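Local coordinates for protein transketolase (Campylobacter jejuni, PDB 3L84) that belongs to the thiamine diphosphate-dependent transketolase family, whose chains combine two thiamine diphosphate-binding-type domains with a smaller C-terminal domain, at residues I328-F333 / G345-V350; L338-S343 / Q500-L505; N369-H374 / L408-T413. One frame throughout, in Å; residues are numbered along the deposited sequence.

Contact 1. Residues I328-F333 / G345-V350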
loop_
_atom_site.group_PDB
_atom_site.type_symbol
_atom_site.label_atom_id
_atom_site.label_comp_id
_atom_site.label_asym_id
_atom_site.label_seq_id
_atom_site.Cartn_x
_atom_site.Cartn_y
_atom_site.Cartn_z
ATOM N N ILE A 328 -9.289 30.607 -15.325
ATOM C CA ILE A 328 -8.327 30.678 -14.229
ATOM C C ILE A 328 -7.014 31.282 -14.726
ATOM O O ILE A 328 -6.459 30.804 -15.694
ATOM C CB ILE A 328 -8.110 29.289 -13.623
ATOM C CG1 ILE A 328 -9.428 28.737 -13.060
ATOM C CG2 ILE A 328 -7.014 29.338 -12.555
ATOM C CD1 ILE A 328 -9.334 27.297 -12.590
ATOM N N ALA A 329 -6.541 32.335 -14.071
ATOM C CA ALA A 329 -5.233 32.912 -14.386
ATOM C C ALA A 329 -4.234 32.300 -13.420
ATOM O O ALA A 329 -4.214 32.596 -12.194
ATOM C CB ALA A 329 -5.272 34.439 -14.254
ATOM N N TYR A 330 -3.407 31.445 -13.968
ATOM C CA TYR A 330 -2.380 30.757 -13.167
ATOM C C TYR A 330 -1.192 31.648 -12.971
ATOM O O TYR A 330 -1.044 32.658 -13.676
ATOM C CB TYR A 330 -1.906 29.519 -13.904
ATOM C CG TYR A 330 -2.922 28.410 -13.974
ATOM C CD1 TYR A 330 -2.878 27.359 -13.088
ATOM C CD2 TYR A 330 -3.910 28.391 -14.944
ATOM C CE1 TYR A 330 -3.780 26.315 -13.163
ATOM C CE2 TYR A 330 -4.823 27.349 -15.006
ATOM C CZ TYR A 330 -4.748 26.321 -14.110
ATOM O OH TYR A 330 -5.639 25.251 -14.157
ATOM N N PRO A 331 -0.319 31.351 -11.997
ATOM C CA PRO A 331 0.918 32.150 -11.876
ATOM C C PRO A 331 1.791 32.006 -13.105
ATOM O O PRO A 331 1.811 30.933 -13.739
ATOM C CB PRO A 331 1.638 31.529 -10.654
ATOM C CG PRO A 331 0.569 30.664 -9.979
ATOM C CD PRO A 331 -0.312 30.196 -11.076
ATOM N N ASP A 332 2.543 33.066 -13.360
ATOM C CA ASP A 332 3.491 33.136 -14.452
ATOM C C ASP A 332 4.864 32.840 -13.872
ATOM O O ASP A 332 5.489 33.672 -13.248
ATOM C CB ASP A 332 3.463 34.494 -15.112
ATOM C CG ASP A 332 4.423 34.604 -16.266
ATOM O OD1 ASP A 332 5.127 33.620 -16.582
ATOM O OD2 ASP A 332 4.511 35.701 -16.884
ATOM N N PHE A 333 5.336 31.629 -14.112
ATOM C CA PHE A 333 6.617 31.174 -13.596
ATOM C C PHE A 333 7.735 31.238 -14.615
ATOM O O PHE A 333 8.842 30.709 -14.364
ATOM C CB PHE A 333 6.504 29.734 -13.078
ATOM C CG PHE A 333 5.574 29.574 -11.920
ATOM C CD1 PHE A 333 5.860 30.117 -10.692
ATOM C CD2 PHE A 333 4.469 28.759 -12.037
ATOM C CE1 PHE A 333 5.010 29.893 -9.612
ATOM C CE2 PHE A 333 3.640 28.541 -10.970
ATOM C CZ PHE A 333 3.937 29.084 -9.759
ATOM N N GLY A 345 2.406 24.387 -5.010
ATOM C CA GLY A 345 1.661 24.940 -3.905
ATOM C C GLY A 345 1.004 26.254 -4.290
ATOM O O GLY A 345 -0.146 26.523 -3.903
ATOM N N GLU A 346 1.708 27.092 -5.049
ATOM C CA GLU A 346 1.089 28.325 -5.520
ATOM C C GLU A 346 -0.090 28.072 -6.451
ATOM O O GLU A 346 -1.124 28.740 -6.361
ATOM C CB GLU A 346 2.144 29.138 -6.246
ATOM C CG GLU A 346 3.218 29.651 -5.311
ATOM C CD GLU A 346 3.069 31.062 -4.983
ATOM O OE1 GLU A 346 4.007 31.815 -5.339
ATOM O OE2 GLU A 346 2.010 31.424 -4.404
ATOM N N ILE A 347 0.017 27.048 -7.284
ATOM C CA ILE A 347 -1.082 26.673 -8.160
ATOM C C ILE A 347 -2.277 26.184 -7.343
ATOM O O ILE A 347 -3.412 26.545 -7.624
ATOM C CB ILE A 347 -0.641 25.645 -9.202
ATOM C CG1 ILE A 347 0.428 26.255 -10.124
ATOM C CG2 ILE A 347 -1.857 25.172 -10.003
ATOM C CD1 ILE A 347 1.240 25.198 -10.931
ATOM N N LEU A 348 -2.019 25.356 -6.339
ATOM C CA LEU A 348 -3.121 24.844 -5.481
ATOM C C LEU A 348 -3.878 25.988 -4.859
ATOM O O LEU A 348 -5.122 25.985 -4.783
ATOM C CB LEU A 348 -2.592 23.942 -4.385
ATOM C CG LEU A 348 -2.070 22.577 -4.797
ATOM C CD1 LEU A 348 -1.377 21.897 -3.598
ATOM C CD2 LEU A 348 -3.161 21.709 -5.433
ATOM N N ASN A 349 -3.149 27.030 -4.445
ATOM C CA ASN A 349 -3.804 28.218 -3.894
ATOM C C ASN A 349 -4.640 28.986 -4.914
ATOM O O ASN A 349 -5.744 29.403 -4.588
ATOM C CB ASN A 349 -2.757 29.106 -3.224
ATOM C CG ASN A 349 -2.479 28.684 -1.798
ATOM O OD1 ASN A 349 -3.093 29.182 -0.878
ATOM N ND2 ASN A 349 -1.612 27.694 -1.621
ATOM N N VAL A 350 -4.169 29.134 -6.143
ATOM C CA VAL A 350 -4.954 29.772 -7.196
ATOM C C VAL A 350 -6.208 28.949 -7.492
ATOM O O VAL A 350 -7.303 29.494 -7.650
ATOM C CB VAL A 350 -4.102 29.931 -8.473
ATOM C CG1 VAL A 350 -4.963 30.304 -9.677
ATOM C CG2 VAL A 350 -3.005 31.004 -8.268
#
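Tyr330 and Val350 have the CA atoms nearest each other across the two segments, 6.6 Å apart. Residues 328-333, in the connector after helix 314-321, have no regular structure and lie along one flank of helix 340-354 of the pyrimidine-binding domain, on which residues 345-350 sit. No hydrogen bond joins the two segments; side chains make the contact. Val350, with CG1 anti to its backbone N (chi1 167°), spreads its methyls over three neighbours: Val350 CG1 lies 3.5 Å from Ala329 O and 3.7 Å from Ile328 CG2, and Val350 CG2 meets Pro331 CD at 4.0 Å, tip to tip. The compact proline ring suits this place because it has no backbone N-H to satisfy and its CD also reaches Ile347 CG1 across nearly a right angle. Ile347 uses its two branches separately. Its CG2 lies in plane at the edge of the Tyr330 ring, 3.9 Å from Tyr330 CE1, while its CG1 comes 4.0 Å from Phe333 CE2. Phe333 also turns an edge to the aliphatic root of Glu346, with Phe333 CZ 3.9 Å from Glu346 CB. Within its own segment, one face of the Phe333 ring takes Pro331 CB, 3.4 Å above the plane and offset toward the rim. Gln484 and Leu487 of helix 476-488 also touch Tyr330. Connector and helix thus hold by apolar packing of a partly buried surface, without directional bonds.

Contact 2. Residues L338-S343 / Q500-L505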
loop_
_atom_site.group_PDB
_atom_site.type_symbol
_atom_site.label_atom_id
_atom_site.label_comp_id
_atom_site.label_asym_id
_atom_site.label_seq_id
_atom_site.Cartn_x
_atom_site.Cartn_y
_atom_site.Cartn_z
ATOM N N LEU A 338 12.759 27.403 -9.308
ATOM C CA LEU A 338 11.964 27.029 -8.134
ATOM C C LEU A 338 11.943 25.509 -8.001
ATOM O O LEU A 338 12.170 24.774 -8.959
ATOM C CB LEU A 338 10.520 27.541 -8.245
ATOM C CG LEU A 338 9.821 27.371 -9.592
ATOM C CD1 LEU A 338 9.331 25.927 -9.766
ATOM C CD2 LEU A 338 8.684 28.403 -9.746
ATOM N N ALA A 339 11.701 25.047 -6.787
ATOM C CA ALA A 339 11.338 23.665 -6.600
ATOM C C ALA A 339 9.896 23.486 -7.079
ATOM O O ALA A 339 9.031 24.325 -6.783
ATOM C CB ALA A 339 11.410 23.328 -5.119
ATOM N N THR A 340 9.584 22.377 -7.760
ATOM C CA THR A 340 8.218 22.238 -8.270
ATOM C C THR A 340 7.225 21.953 -7.135
ATOM O O THR A 340 6.046 22.188 -7.323
ATOM C CB THR A 340 8.143 21.252 -9.410
ATOM O OG1 THR A 340 8.736 20.015 -9.031
ATOM C CG2 THR A 340 8.796 21.842 -10.683
ATOM N N ARG A 341 7.639 21.563 -5.931
ATOM C CA ARG A 341 6.679 21.551 -4.823
ATOM C C ARG A 341 6.148 22.974 -4.570
ATOM O O ARG A 341 4.993 23.139 -4.168
ATOM C CB ARG A 341 7.259 20.963 -3.531
ATOM C CG ARG A 341 8.411 21.702 -2.902
ATOM C CD ARG A 341 8.770 21.069 -1.591
ATOM N NE ARG A 341 10.014 21.600 -1.027
ATOM C CZ ARG A 341 10.391 21.502 0.244
ATOM N NH1 ARG A 341 9.590 21.026 1.180
ATOM N NH2 ARG A 341 11.601 21.956 0.585
ATOM N N ASP A 342 6.993 23.986 -4.735
ATOM C CA ASP A 342 6.649 25.372 -4.481
ATOM C C ASP A 342 5.803 25.969 -5.589
ATOM O O ASP A 342 4.798 26.634 -5.298
ATOM C CB ASP A 342 7.919 26.206 -4.262
ATOM C CG ASP A 342 8.642 25.858 -2.994
ATOM O OD1 ASP A 342 8.003 25.453 -2.009
ATOM O OD2 ASP A 342 9.881 26.031 -2.943
ATOM N N SER A 343 6.148 25.760 -6.865
ATOM C CA SER A 343 5.243 26.171 -7.925
ATOM C C SER A 343 3.900 25.493 -7.738
ATOM O O SER A 343 2.850 26.124 -7.878
ATOM C CB SER A 343 5.809 25.887 -9.315
ATOM O OG SER A 343 6.176 24.526 -9.474
ATOM N N GLN A 500 13.901 19.998 -4.105
ATOM C CA GLN A 500 15.000 20.907 -4.370
ATOM C C GLN A 500 14.700 21.847 -5.543
ATOM O O GLN A 500 13.892 21.551 -6.419
ATOM C CB GLN A 500 16.308 20.146 -4.656
ATOM C CG GLN A 500 16.427 19.505 -6.063
ATOM C CD GLN A 500 15.714 18.186 -6.240
ATOM O OE1 GLN A 500 14.863 17.805 -5.411
ATOM N NE2 GLN A 500 15.972 17.526 -7.366
ATOM N N LYS A 501 15.396 22.986 -5.582
ATOM C CA LYS A 501 15.214 23.960 -6.623
ATOM C C LYS A 501 15.635 23.408 -7.989
ATOM O O LYS A 501 16.732 22.821 -8.128
ATOM C CB LYS A 501 16.072 25.196 -6.314
ATOM C CG LYS A 501 15.800 26.365 -7.250
ATOM C CD LYS A 501 16.614 27.627 -6.908
ATOM C CE LYS A 501 16.159 28.237 -5.633
ATOM N NZ LYS A 501 16.665 29.650 -5.506
ATOM N N LEU A 502 14.797 23.668 -8.990
ATOM C CA LEU A 502 15.069 23.355 -10.397
ATOM C C LEU A 502 15.211 24.621 -11.227
ATOM O O LEU A 502 14.662 25.676 -10.898
ATOM C CB LEU A 502 13.932 22.514 -10.995
ATOM C CG LEU A 502 13.509 21.274 -10.185
ATOM C CD1 LEU A 502 12.487 20.461 -10.971
ATOM C CD2 LEU A 502 14.701 20.431 -9.756
ATOM N N LYS A 503 15.855 24.489 -12.372
ATOM C CA LYS A 503 16.114 25.624 -13.234
ATOM C C LYS A 503 14.989 25.832 -14.208
ATOM O O LYS A 503 14.525 24.939 -14.883
ATOM C CB LYS A 503 17.410 25.419 -14.008
ATOM C CG LYS A 503 18.644 25.260 -13.140
ATOM C CD LYS A 503 19.171 26.570 -12.522
ATOM C CE LYS A 503 19.327 27.718 -13.516
ATOM N NZ LYS A 503 20.027 28.943 -12.934
ATOM N N ALA A 504 14.565 27.067 -14.328
ATOM C CA ALA A 504 13.545 27.391 -15.306
ATOM C C ALA A 504 14.025 27.076 -16.724
ATOM O O ALA A 504 15.189 27.320 -17.079
ATOM C CB ALA A 504 13.193 28.879 -15.190
ATOM N N LEU A 505 13.132 26.551 -17.555
ATOM C CA LEU A 505 13.422 26.213 -18.933
ATOM C C LEU A 505 13.196 27.376 -19.871
ATOM O O LEU A 505 12.484 28.335 -19.581
ATOM C CB LEU A 505 12.518 25.056 -19.409
ATOM C CG LEU A 505 12.548 23.779 -18.592
ATOM C CD1 LEU A 505 11.611 22.735 -19.220
ATOM C CD2 LEU A 505 13.971 23.238 -18.469
#
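Leu338, Leu502 and Ala339 bury the most surface here. Leu338 pairs with Leu502 in a single antiparallel bridge, a hydrogen-bonded pair. Leu338 N donates its N-H to Leu502 O at 3.0 Å, lying in the plane of that carbonyl though the N-H is bent (138°). In return Leu502 N donates to Leu338 O at 2.9 Å along a straighter N-H (160°), yet it approaches from well above the carbonyl plane, 63° out of it. The CB of Leu338 points away from residues 500-505, and Leu338 touches them through its backbone, where Lys501 CG also comes 3.8 Å from Leu338 N. Leu502, by contrast, brings its own side chain in: Leu502 CB lies 3.5 Å from Leu338 O, and Leu502 CD1 meets Thr340 CG2 at 4.0 Å. Thr340 does two jobs, since its OG1 is hydrogen-bonded to Ser498 N while its methyl packs against the leucine. Ala339 stands between the bridge and the helix, at the N-cap position of helix 340-354, and its carbonyl O accepts from both Asp342 N and Ser343 N. Ala339 CB lies 3.3 Å from Gln500 O, a closeness that its small side chain permits, and Ala339 CA makes a CA-H...O contact to the same oxygen. The bridge thus joins the start of this helix of the pyrimidine-binding domain to the loop after strand 493-496. Nearby, Asp337 binds Lys503 NZ and Ala504 N. Within the two segments themselves, the directional bonds that cross are main-chain ones, paired peptide groups satisfying one another.

Contact 3. Residues N369-H374 / L408-T413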
loop_
_atom_site.group_PDB
_atom_site.type_symbol
_atom_site.label_atom_id
_atom_site.label_comp_id
_atom_site.label_asym_id
_atom_site.label_seq_id
_atom_site.Cartn_x
_atom_site.Cartn_y
_atom_site.Cartn_z
ATOM N N ASN A 369 4.963 19.309 1.871
ATOM C CA ASN A 369 4.327 19.146 0.556
ATOM C C ASN A 369 3.915 20.492 -0.049
ATOM O O ASN A 369 3.553 20.532 -1.219
ATOM C CB ASN A 369 3.087 18.268 0.627
ATOM C CG ASN A 369 3.332 16.822 1.046
ATOM O OD1 ASN A 369 4.449 16.250 0.855
ATOM N ND2 ASN A 369 2.323 16.217 1.553
ATOM N N LYS A 370 3.920 21.554 0.759
ATOM C CA LYS A 370 3.517 22.910 0.368
ATOM C C LYS A 370 2.072 23.004 -0.073
ATOM O O LYS A 370 1.711 23.755 -1.012
ATOM C CB LYS A 370 4.456 23.477 -0.694
ATOM C CG LYS A 370 5.921 23.483 -0.288
ATOM C CD LYS A 370 6.178 24.295 0.958
ATOM C CE LYS A 370 7.657 24.288 1.371
ATOM N NZ LYS A 370 8.316 25.512 0.848
ATOM N N THR A 371 1.186 22.318 0.649
ATOM C CA THR A 371 -0.210 22.235 0.286
ATOM C C THR A 371 -1.135 23.147 1.078
ATOM O O THR A 371 -2.329 23.189 0.792
ATOM C CB THR A 371 -0.702 20.759 0.456
ATOM O OG1 THR A 371 -0.284 20.253 1.746
ATOM C CG2 THR A 371 -0.082 19.905 -0.625
ATOM N N GLU A 372 -0.632 23.910 2.040
ATOM C CA GLU A 372 -1.524 24.821 2.764
ATOM C C GLU A 372 -2.203 25.781 1.808
ATOM O O GLU A 372 -1.556 26.456 1.015
ATOM C CB GLU A 372 -0.753 25.611 3.838
ATOM C CG GLU A 372 -1.617 26.556 4.711
ATOM C CD GLU A 372 -0.817 27.250 5.805
ATOM O OE1 GLU A 372 0.356 26.908 6.054
ATOM O OE2 GLU A 372 -1.368 28.210 6.395
ATOM N N LEU A 373 -3.529 25.878 1.960
ATOM C CA LEU A 373 -4.357 26.790 1.215
ATOM C C LEU A 373 -4.510 28.003 2.136
ATOM O O LEU A 373 -5.301 28.007 3.092
ATOM C CB LEU A 373 -5.688 26.143 0.845
ATOM C CG LEU A 373 -5.552 24.835 0.073
ATOM C CD1 LEU A 373 -6.937 24.197 -0.036
ATOM C CD2 LEU A 373 -4.840 25.004 -1.279
ATOM N N HIS A 374 -3.681 29.006 1.895
ATOM C CA HIS A 374 -3.460 30.090 2.834
ATOM C C HIS A 374 -4.685 30.927 3.068
ATOM O O HIS A 374 -5.303 31.399 2.128
ATOM C CB HIS A 374 -2.326 30.976 2.339
ATOM C CG HIS A 374 -1.023 30.274 2.246
ATOM N ND1 HIS A 374 -0.320 29.856 3.356
ATOM C CD2 HIS A 374 -0.300 29.900 1.170
ATOM C CE1 HIS A 374 0.785 29.253 2.959
ATOM N NE2 HIS A 374 0.814 29.260 1.639
ATOM N N LEU A 408 -13.730 18.825 -5.982
ATOM C CA LEU A 408 -12.500 18.557 -6.744
ATOM C C LEU A 408 -11.384 18.379 -5.704
ATOM O O LEU A 408 -10.795 19.397 -5.279
ATOM C CB LEU A 408 -12.210 19.733 -7.665
ATOM C CG LEU A 408 -13.220 19.902 -8.790
ATOM C CD1 LEU A 408 -13.175 21.314 -9.348
ATOM C CD2 LEU A 408 -12.992 18.887 -9.867
ATOM N N PRO A 409 -11.128 17.147 -5.271
ATOM C CA PRO A 409 -10.215 16.941 -4.153
ATOM C C PRO A 409 -8.787 16.648 -4.574
ATOM O O PRO A 409 -8.527 16.081 -5.641
ATOM C CB PRO A 409 -10.793 15.722 -3.466
ATOM C CG PRO A 409 -11.269 14.897 -4.622
ATOM C CD PRO A 409 -11.836 15.905 -5.601
ATOM N N PHE A 410 -7.856 16.996 -3.685
ATOM C CA PHE A 410 -6.466 16.553 -3.823
ATOM C C PHE A 410 -5.973 15.897 -2.556
ATOM O O PHE A 410 -6.339 16.254 -1.446
ATOM C CB PHE A 410 -5.497 17.703 -4.260
ATOM C CG PHE A 410 -5.248 18.763 -3.217
ATOM C CD1 PHE A 410 -4.260 18.587 -2.237
ATOM C CD2 PHE A 410 -6.021 19.902 -3.185
ATOM C CE1 PHE A 410 -4.048 19.577 -1.277
ATOM C CE2 PHE A 410 -5.805 20.885 -2.227
ATOM C CZ PHE A 410 -4.816 20.711 -1.281
ATOM N N SER A 411 -5.150 14.853 -2.755
ATOM C CA SER A 411 -4.468 14.073 -1.712
ATOM C C SER A 411 -2.985 14.295 -1.838
ATOM O O SER A 411 -2.463 14.185 -2.951
ATOM C CB SER A 411 -4.724 12.566 -1.901
ATOM O OG SER A 411 -6.114 12.264 -1.821
ATOM N N ALA A 412 -2.274 14.567 -0.744
ATOM C CA ALA A 412 -0.850 14.870 -0.793
ATOM C C ALA A 412 -0.052 14.063 0.189
ATOM O O ALA A 412 -0.443 13.891 1.349
ATOM C CB ALA A 412 -0.605 16.384 -0.590
ATOM N N THR A 413 1.122 13.624 -0.257
ATOM C CA THR A 413 2.136 13.026 0.605
ATOM C C THR A 413 3.470 13.024 -0.139
ATOM O O THR A 413 3.569 13.514 -1.288
ATOM C CB THR A 413 1.727 11.590 1.067
ATOM O OG1 THR A 413 2.700 11.085 1.993
ATOM C CG2 THR A 413 1.566 10.603 -0.106
#
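Phe410 reaches from strand 408-414 between Thr371 and Leu373 of the loop that follows helix 366-369. Its CB points toward that loop, and CG stands between the backbone N and the carbonyl carbon (chi1 70°). Farther out, Phe410 CE1 lies 3.9 Å from Thr371 CB in an oblique approach, with Thr371 CG2 also near. On the other flank Phe410 CE2 meets Leu373 CD1 at 4.1 Å, the leucine methyl coming tip to tip to the ring edge. At the far end Phe410 CZ comes within 4.1 Å of Thr371 O. The next inward-facing strand residue, Ala412, needs only a methyl: its small size lets Thr371 CG2 come to 3.6 Å from Ala412 CB, and Asn369 ND2 equally close. Beyond it, the flat amide of Asn369 lies against the backbone of Thr413, with Asn369 ND2 3.3 Å from Thr413 CA. No hydrogen bond crosses here; Asn369 OD1 is hydrogen-bonded to Thr440 OG1 of the neighbouring strand 436-440. Thr371 and Leu373 also touch Leu348 of helix 340-354, so the loop is a layer between that helix and the central parallel sheet of the pyrimidine-binding domain. Ile438 borders Phe410 and Ala412 within the sheet. The strand side chains alternate, Phe410 and Ala412 facing the loop and Ser411 the opposite way. All six touching residues are buried: apolar packing of Phe410 and Ala412 makes up one part of the join, and the Asn369 amide against the Thr413 backbone the other, its OD1 satisfied from the adjoining strand.

From the N terminus, residues 328-333 come first and contact 1 closes a short loop by folding back on helix 340-354. Before it closes, residues 338-343 have opened contact 2, so these two cross; contact 2 closes only at 500-505, after the last strand of the six-stranded sheet in chain order. Contact 3 follows contact 1 in series and nests inside the long loop of contact 2. Contacts 1 and 2 share helix 340-354 and touch where Phe333 packs on Leu338. The loop of contact 3 is bonded to the helix: Asp342 makes a salt bridge to Lys370, and Asn349 probably hydrogen-bonds the backbone at Glu372 and His374. The helix is thus tied to the connector, to the loop after strand 493-496 and, through 369-374, to the sheet.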